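Local coordinates for probable hydrogenase nickel incorporation protein hypB (PDB 2HF9) that binds GTP and probably hydrolyses it slowly, an activity thought to be essential for nickel insertion during [NiFe] hydrogenase maturation, at residues C132-D137 against P160-T165. Numbering follows the deposited sequence.
Sequences CPADFD and PGIMKT
Pro133 meets the helix 160-163 through the tip of Ile162: its CB lies 4.4 Å from Ile162 CD1, a loose apolar touch. In the isoleucine CG1 stands anti to the backbone N (chi1 -163°), and chi2 of 170° carries CD1 on outward. Just before the proline, Cys132 is a zinc ligand, and probably a nickel one, but here its SG is joined to Cys100 in a disulfide. Ala134 does most of the touching. Its CB sits 3.8 Å from Ile162 CA, right against the helix backbone. Ile162 CG1 is 4.0 Å from Ala134 CB. In this SIMIBI-class P-loop GTPase the contact joins two connections flanking strand 142-148 of the parallel sheet, and Ile162 also packs on Val145 of that strand. The carbonyl of Ala134 then faces a methyl, Thr165 CG2, 3.6 Å from Ala134 O. Thr165 OG1 turns back to a lone pair of Ile162 O at 2.7 Å, sharing that acceptor with Thr165 N, and also bonds Arg143, which holds Pro133 O too. An alanine at Thr165 would probably leave Ala134 O without the methyl against it, Ile162 O with the backbone amide but no hydroxyl, and Arg143 short of that partner.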
loop_
_atom_site.group_PDB
_atom_site.type_symbol
_atom_site.label_atom_id
_atom_site.label_comp_id
_atom_site.label_asym_id
_atom_site.label_seq_id
_atom_site.Cartn_x
_atom_site.Cartn_y
_atom_site.Cartn_z
ATOM N N CYS A 132 -3.571 5.870 6.563
ATOM C CA CYS A 132 -4.869 6.391 7.032
ATOM C C CYS A 132 -5.606 5.560 8.088
ATOM O O CYS A 132 -6.150 6.135 9.037
ATOM C CB CYS A 132 -5.820 6.627 5.859
ATOM S SG CYS A 132 -5.123 7.453 4.431
ATOM N N PRO A 133 -5.666 4.218 7.916
ATOM C CA PRO A 133 -6.426 3.410 8.877
ATOM C C PRO A 133 -5.929 3.487 10.325
ATOM O O PRO A 133 -6.668 3.128 11.242
ATOM C CB PRO A 133 -6.267 1.981 8.334
ATOM C CG PRO A 133 -5.951 2.152 6.890
ATOM C CD PRO A 133 -5.090 3.376 6.849
ATOM N N ALA A 134 -4.700 3.959 10.525
ATOM C CA ALA A 134 -4.117 4.066 11.862
ATOM C C ALA A 134 -4.977 4.897 12.816
ATOM O O ALA A 134 -5.151 4.530 13.980
ATOM C CB ALA A 134 -2.708 4.638 11.784
ATOM N N ASP A 135 -5.524 6.002 12.308
ATOM C CA ASP A 135 -6.294 6.946 13.123
ATOM C C ASP A 135 -7.788 6.628 13.230
ATOM O O ASP A 135 -8.507 7.298 13.973
ATOM C CB ASP A 135 -6.117 8.373 12.593
ATOM C CG ASP A 135 -4.694 8.887 12.744
ATOM O OD1 ASP A 135 -3.981 8.448 13.674
ATOM O OD2 ASP A 135 -4.293 9.741 11.926
ATOM N N PHE A 136 -8.257 5.617 12.501
ATOM C CA PHE A 136 -9.692 5.333 12.451
ATOM C C PHE A 136 -10.101 3.995 13.067
ATOM O O PHE A 136 -10.107 2.957 12.400
ATOM C CB PHE A 136 -10.228 5.487 11.026
ATOM C CG PHE A 136 -10.337 6.918 10.579
ATOM C CD1 PHE A 136 -9.269 7.550 9.945
ATOM C CD2 PHE A 136 -11.505 7.640 10.806
ATOM C CE1 PHE A 136 -9.367 8.886 9.539
ATOM C CE2 PHE A 136 -11.612 8.972 10.403
ATOM C CZ PHE A 136 -10.542 9.592 9.769
ATOM N N ASP A 137 -10.437 4.054 14.354
ATOM C CA ASP A 137 -11.033 2.948 15.100
ATOM C C ASP A 137 -12.386 2.601 14.472
ATOM O O ASP A 137 -13.231 3.479 14.275
ATOM C CB ASP A 137 -11.199 3.382 16.565
ATOM C CG ASP A 137 -11.797 2.302 17.461
ATOM O OD1 ASP A 137 -12.127 1.194 16.985
ATOM O OD2 ASP A 137 -11.943 2.584 18.673
ATOM N N PRO A 160 5.829 3.351 11.705
ATOM C CA PRO A 160 5.635 3.017 13.120
ATOM C C PRO A 160 4.255 3.413 13.664
ATOM O O PRO A 160 3.764 2.776 14.596
ATOM C CB PRO A 160 6.754 3.794 13.822
ATOM C CG PRO A 160 7.047 4.942 12.916
ATOM C CD PRO A 160 6.838 4.416 11.527
ATOM N N GLY A 161 3.641 4.435 13.066
ATOM C CA GLY A 161 2.316 4.914 13.469
ATOM C C GLY A 161 1.233 3.853 13.488
ATOM O O GLY A 161 0.583 3.639 14.521
ATOM N N ILE A 162 1.037 3.175 12.354
ATOM C CA ILE A 162 0.027 2.113 12.276
ATOM C C ILE A 162 0.415 0.895 13.120
ATOM O O ILE A 162 -0.451 0.250 13.715
ATOM C CB ILE A 162 -0.312 1.700 10.807
ATOM C CG1 ILE A 162 -1.641 0.925 10.754
ATOM C CG2 ILE A 162 0.841 0.921 10.163
ATOM C CD1 ILE A 162 -2.187 0.691 9.348
ATOM N N MET A 163 1.718 0.605 13.175
ATOM C CA MET A 163 2.244 -0.528 13.942
ATOM C C MET A 163 1.901 -0.415 15.417
ATOM O O MET A 163 1.587 -1.412 16.062
ATOM C CB MET A 163 3.761 -0.674 13.761
ATOM C CG MET A 163 4.195 -1.015 12.349
ATOM S SD MET A 163 3.443 -2.513 11.679
ATOM C CE MET A 163 3.709 -2.211 9.939
ATOM N N LYS A 164 1.940 0.810 15.936
ATOM C CA LYS A 164 1.593 1.078 17.335
ATOM C C LYS A 164 0.113 0.868 17.646
ATOM O O LYS A 164 -0.266 0.759 18.814
ATOM C CB LYS A 164 2.012 2.494 17.733
ATOM C CG LYS A 164 3.512 2.719 17.752
ATOM C CD LYS A 164 3.837 4.102 18.293
ATOM C CE LYS A 164 5.276 4.484 17.997
ATOM N NZ LYS A 164 5.404 5.111 16.645
ATOM N N THR A 165 -0.721 0.819 16.608
ATOM C CA THR A 165 -2.164 0.620 16.795
ATOM C C THR A 165 -2.552 -0.861 16.724
ATOM O O THR A 165 -3.698 -1.225 16.992
ATOM C CB THR A 165 -3.010 1.448 15.782
ATOM O OG1 THR A 165 -2.944 0.852 14.479
ATOM C CG2 THR A 165 -2.510 2.891 15.707
#